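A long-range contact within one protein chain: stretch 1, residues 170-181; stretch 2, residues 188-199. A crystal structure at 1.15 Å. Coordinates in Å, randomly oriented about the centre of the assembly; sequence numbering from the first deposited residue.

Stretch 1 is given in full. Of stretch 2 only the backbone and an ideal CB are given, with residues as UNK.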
# COMPACT_ATOMS: atom_id res chain seq x y z
N SER A 170 -3.54 -12.98 -7.15
CA SER A 170 -4.40 -13.22 -8.30
C SER A 170 -5.10 -14.56 -8.13
O SER A 170 -4.69 -15.41 -7.32
CB SER A 170 -3.60 -13.25 -9.60
OG SER A 170 -2.65 -14.33 -9.62
N LEU A 171 -6.14 -14.73 -8.93
CA LEU A 171 -6.93 -15.95 -8.95
C LEU A 171 -7.13 -16.38 -10.37
O LEU A 171 -7.78 -15.69 -11.16
CB LEU A 171 -8.27 -15.71 -8.26
CG LEU A 171 -9.25 -16.89 -8.21
CD1 LEU A 171 -8.69 -18.16 -7.59
CD2 LEU A 171 -10.47 -16.42 -7.43
N LYS A 172 -6.63 -17.58 -10.68
CA LYS A 172 -6.85 -18.22 -11.96
C LYS A 172 -7.93 -19.27 -11.75
O LYS A 172 -7.86 -20.04 -10.79
CB LYS A 172 -5.59 -18.89 -12.49
CG LYS A 172 -5.75 -19.50 -13.87
CD LYS A 172 -4.60 -20.41 -14.26
CE LYS A 172 -3.31 -19.63 -14.44
NZ LYS A 172 -2.27 -20.44 -15.12
N LEU A 173 -8.86 -19.35 -12.68
CA LEU A 173 -9.93 -20.35 -12.65
C LEU A 173 -9.88 -21.06 -13.98
O LEU A 173 -9.92 -20.44 -15.02
CB LEU A 173 -11.30 -19.66 -12.47
CG LEU A 173 -12.50 -20.62 -12.47
CD1 LEU A 173 -12.45 -21.64 -11.32
CD2 LEU A 173 -13.79 -19.80 -12.45
N THR A 174 -9.87 -22.39 -13.92
CA THR A 174 -9.90 -23.28 -15.09
C THR A 174 -11.15 -24.15 -14.98
O THR A 174 -11.51 -24.58 -13.87
CB THR A 174 -8.65 -24.18 -15.12
OG1 THR A 174 -7.48 -23.37 -15.19
CG2 THR A 174 -8.63 -25.13 -16.31
N LYS A 175 -11.82 -24.37 -16.10
CA LYS A 175 -13.00 -25.25 -16.14
C LYS A 175 -12.65 -26.60 -16.75
O LYS A 175 -12.05 -26.66 -17.81
CB LYS A 175 -14.14 -24.66 -16.99
CG LYS A 175 -15.46 -25.43 -16.90
CD LYS A 175 -15.99 -25.42 -15.48
CE LYS A 175 -17.44 -25.75 -15.28
NZ LYS A 175 -17.76 -27.18 -15.48
N THR A 176 -13.03 -27.69 -16.07
CA THR A 176 -12.94 -29.06 -16.63
C THR A 176 -14.32 -29.67 -16.58
O THR A 176 -15.23 -29.19 -15.91
CB THR A 176 -11.93 -29.94 -15.86
OG1 THR A 176 -12.31 -29.99 -14.50
CG2 THR A 176 -10.53 -29.34 -15.96
N VAL A 177 -14.45 -30.83 -17.26
CA VAL A 177 -15.75 -31.51 -17.41
C VAL A 177 -15.52 -33.03 -17.38
O VAL A 177 -14.60 -33.49 -18.04
CB VAL A 177 -16.44 -31.15 -18.75
CG1 VAL A 177 -17.70 -31.98 -19.00
CG2 VAL A 177 -16.78 -29.67 -18.80
N THR A 178 -16.40 -33.73 -16.68
CA THR A 178 -16.45 -35.19 -16.78
C THR A 178 -17.90 -35.59 -16.88
O THR A 178 -18.80 -34.88 -16.46
CB THR A 178 -15.80 -35.88 -15.55
OG1 THR A 178 -16.50 -35.51 -14.36
CG2 THR A 178 -14.35 -35.52 -15.43
N GLY A 179 -18.13 -36.81 -17.42
CA GLY A 179 -19.47 -37.37 -17.42
C GLY A 179 -20.43 -36.92 -18.52
O GLY A 179 -21.61 -37.24 -18.44
N TRP A 180 -19.93 -36.21 -19.52
CA TRP A 180 -20.77 -35.74 -20.64
C TRP A 180 -21.46 -36.92 -21.33
O TRP A 180 -20.85 -37.99 -21.49
CB TRP A 180 -19.93 -34.99 -21.67
CG TRP A 180 -20.73 -34.22 -22.65
CD1 TRP A 180 -21.14 -34.62 -23.88
CD2 TRP A 180 -21.18 -32.87 -22.50
NE1 TRP A 180 -21.86 -33.64 -24.49
CE2 TRP A 180 -21.89 -32.55 -23.67
CE3 TRP A 180 -21.08 -31.91 -21.48
CZ2 TRP A 180 -22.48 -31.29 -23.85
CZ3 TRP A 180 -21.67 -30.67 -21.66
CH2 TRP A 180 -22.35 -30.37 -22.84
N GLU A 181 -22.72 -36.78 -21.73
CA GLU A 181 -23.42 -37.85 -22.47
C GLU A 181 -24.16 -37.20 -23.65
O GLU A 181 -25.08 -36.39 -23.44
CB GLU A 181 -24.41 -38.59 -21.57
CG GLU A 181 -25.28 -39.64 -22.26
CD GLU A 181 -24.53 -40.53 -23.23
OE1 GLU A 181 -23.57 -41.20 -22.78
OE2 GLU A 181 -24.91 -40.56 -24.43
N UNK A 188 -23.16 -29.05 -28.43
CA UNK A 188 -21.93 -29.83 -28.61
C UNK A 188 -21.00 -29.56 -27.43
O UNK A 188 -20.86 -28.43 -26.97
CB UNK A 188 -21.24 -29.48 -29.93
N UNK A 189 -20.36 -30.62 -26.95
CA UNK A 189 -19.47 -30.51 -25.80
C UNK A 189 -18.45 -29.35 -25.88
O UNK A 189 -18.34 -28.61 -24.92
CB UNK A 189 -18.72 -31.83 -25.64
N UNK A 190 -17.74 -29.18 -27.02
CA UNK A 190 -16.73 -28.11 -27.07
C UNK A 190 -17.33 -26.70 -27.18
O UNK A 190 -16.61 -25.72 -27.08
CB UNK A 190 -15.79 -28.35 -28.26
N UNK A 191 -18.64 -26.62 -27.39
CA UNK A 191 -19.34 -25.33 -27.44
C UNK A 191 -20.03 -24.97 -26.14
O UNK A 191 -20.50 -23.84 -25.98
CB UNK A 191 -20.37 -25.34 -28.57
N UNK A 192 -20.06 -25.88 -25.18
CA UNK A 192 -20.69 -25.59 -23.91
C UNK A 192 -19.94 -24.42 -23.26
O UNK A 192 -18.71 -24.35 -23.31
CB UNK A 192 -20.70 -26.82 -23.00
N UNK A 193 -20.71 -23.51 -22.68
CA UNK A 193 -20.18 -22.29 -22.10
C UNK A 193 -20.64 -22.15 -20.66
O UNK A 193 -21.83 -22.16 -20.39
CB UNK A 193 -20.61 -21.07 -22.92
N UNK A 194 -19.68 -22.09 -19.74
CA UNK A 194 -19.96 -22.15 -18.32
C UNK A 194 -19.74 -20.77 -17.70
O UNK A 194 -18.65 -20.21 -17.80
CB UNK A 194 -19.08 -23.20 -17.64
N UNK A 195 -20.78 -20.27 -17.06
CA UNK A 195 -20.79 -18.89 -16.58
C UNK A 195 -20.35 -18.82 -15.13
O UNK A 195 -20.87 -19.55 -14.29
CB UNK A 195 -22.18 -18.27 -16.74
N UNK A 196 -19.42 -17.90 -14.86
CA UNK A 196 -18.88 -17.70 -13.53
C UNK A 196 -18.94 -16.23 -13.13
O UNK A 196 -18.87 -15.32 -13.98
CB UNK A 196 -17.44 -18.21 -13.46
N UNK A 197 -19.05 -16.03 -11.83
CA UNK A 197 -18.89 -14.72 -11.21
C UNK A 197 -17.90 -14.84 -10.08
O UNK A 197 -18.05 -15.71 -9.21
CB UNK A 197 -20.23 -14.17 -10.71
N UNK A 198 -16.83 -14.07 -10.14
CA UNK A 198 -15.78 -14.06 -9.12
C UNK A 198 -15.87 -12.72 -8.40
O UNK A 198 -15.90 -11.62 -9.06
CB UNK A 198 -14.39 -14.28 -9.73
N UNK A 199 -15.94 -12.73 -7.09
CA UNK A 199 -16.06 -11.51 -6.30
C UNK A 199 -14.99 -11.53 -5.25
O UNK A 199 -14.75 -12.58 -4.62
CB UNK A 199 -17.45 -11.37 -5.67

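Strand 170-178 presents every second side chain, Leu 171, Leu 173, Lys 175 and Val 177, to the second strand. The strands run at 136° to each other with axes no closer than 9.5 Å, too far for backbone pairing, so side chains must fill the gap.

Position 188 points its CB away, and nothing of stretch 1 lies within 5.5 Å of it. Almost any residue would fit; it is Ala 188, whose backbone C lies 4.2 Å from Trp 180 CZ2.

At 189 the CB points sideways, yet its ideal position is 3.8 Å from Trp 180 CE2. An aliphatic stem would suit the indole, and a long side chain could reach the carbonyl of Val 177; Lys, Arg, Gln or Met are plausible. Arg 189 is extended, all t through chi3. Arg 189 CB sits over the face of the five-membered ring of Trp 180, 3.8 Å from its centroid, in a CH-pi contact. Farther out, Trp 180 CB covers one guanidinium face, 3.7 Å from Arg 189 NH1. Arg 189 NH2 comes within 3.2 Å of Val 177 O, but the angle is too poor for a hydrogen bond.

Position 190, with phi -74° and its CB away, accepts proline or many others: Pro 190. At 191 the CB points sideways into open space and the backbone N is a donor, so most residues except proline would fit; Glu 191 leads its end away, while Glu 191 N donates a hydrogen bond to Ala 188 O (2.9 Å).

At 192 the ideal CB already stands 3.9 Å from Trp 180 CH2, so a small apolar residue suffices. Ala 192 makes that contact with its methyl.

Position 193 is out of reach, so small or polar residues would serve: Ser 193.

Position 194 points toward Lys 175, its ideal CB 3.8 Å from Lys 175 CE. A large, flat side chain could pack on the lysine's methylenes; any aromatic is a candidate. Over the face of Tyr 194 lies Lys 175, bonded covalently elsewhere in the structure, with Lys 175 NZ 4.1 Å and CE 4.2 Å from the Tyr 194 ring centroid; the CE contact is CH-pi. The ring also reaches Val 177, with Tyr 194 CZ 3.9 Å from Val 177 CG2, and Tyr 194 OH approaches Trp 180 CZ3 to 3.3 Å.

Position 195, out of reach, suits polar or charged residues: Lys 195, fully extended.

Position 196 faces Leu 173, calling for a bulky apolar group. Phe 196 receives Leu 173 CD2 over its face, 3.7 Å from the Phe 196 centroid, while Lys 175 CD meets the ring edge, 3.8 Å from Phe 196 CZ.

Position 197 points away, leaving polar or beta-branched residues free; Thr 197 makes no contact.

At 198 the ideal CB lies 5.0 Å from Leu 171 CD2, room for Val, Ile or Leu. Val 198 CG1 closes to 3.9 Å from Leu 171 CD2.

Position 199, out of reach, admits any polar residue: Lys 199.

Stretch 2 188-199: ARPEASYKFTVK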
# COMPACT_ATOMS: atom_id res chain seq x y z
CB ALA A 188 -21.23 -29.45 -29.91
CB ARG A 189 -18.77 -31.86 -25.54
CG ARG A 189 -17.90 -31.89 -24.30
CD ARG A 189 -17.34 -33.27 -24.06
NE ARG A 189 -16.50 -33.22 -22.88
CZ ARG A 189 -16.08 -34.29 -22.19
NH1 ARG A 189 -16.42 -35.54 -22.53
NH2 ARG A 189 -15.32 -34.09 -21.12
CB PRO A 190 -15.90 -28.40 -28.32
CG PRO A 190 -16.35 -29.73 -28.81
CD PRO A 190 -17.66 -30.08 -28.19
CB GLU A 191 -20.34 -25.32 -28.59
CG GLU A 191 -19.70 -25.39 -29.96
CD GLU A 191 -18.70 -24.26 -30.22
OE1 GLU A 191 -18.92 -23.13 -29.72
OE2 GLU A 191 -17.70 -24.51 -30.91
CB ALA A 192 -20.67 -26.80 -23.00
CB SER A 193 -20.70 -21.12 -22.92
OG SER A 193 -20.37 -19.87 -22.36
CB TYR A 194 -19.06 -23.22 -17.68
CG TYR A 194 -19.22 -24.62 -18.32
CD1 TYR A 194 -20.31 -25.42 -18.00
CD2 TYR A 194 -18.37 -25.04 -19.33
CE1 TYR A 194 -20.47 -26.67 -18.58
CE2 TYR A 194 -18.51 -26.33 -19.90
CZ TYR A 194 -19.61 -27.09 -19.55
OH TYR A 194 -19.83 -28.37 -20.09
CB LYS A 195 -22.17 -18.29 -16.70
CG LYS A 195 -22.24 -16.85 -16.24
CD LYS A 195 -23.66 -16.35 -16.26
CE LYS A 195 -23.81 -15.01 -15.55
NZ LYS A 195 -25.19 -14.47 -15.72
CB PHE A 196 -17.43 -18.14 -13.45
CG PHE A 196 -17.28 -19.64 -13.47
CD1 PHE A 196 -17.32 -20.36 -12.29
CD2 PHE A 196 -17.13 -20.31 -14.67
CE1 PHE A 196 -17.19 -21.74 -12.31
CE2 PHE A 196 -17.02 -21.70 -14.69
CZ PHE A 196 -17.03 -22.40 -13.50
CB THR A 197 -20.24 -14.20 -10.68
OG1 THR A 197 -21.19 -14.24 -11.74
CG2 THR A 197 -20.14 -12.79 -10.17
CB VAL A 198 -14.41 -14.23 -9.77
CG1 VAL A 198 -13.28 -14.03 -8.76
CG2 VAL A 198 -14.31 -15.61 -10.40
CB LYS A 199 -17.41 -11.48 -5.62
CG LYS A 199 -18.58 -11.43 -6.58
CD LYS A 199 -19.89 -11.31 -5.82
CE LYS A 199 -21.06 -11.16 -6.76
NZ LYS A 199 -22.36 -11.05 -6.05
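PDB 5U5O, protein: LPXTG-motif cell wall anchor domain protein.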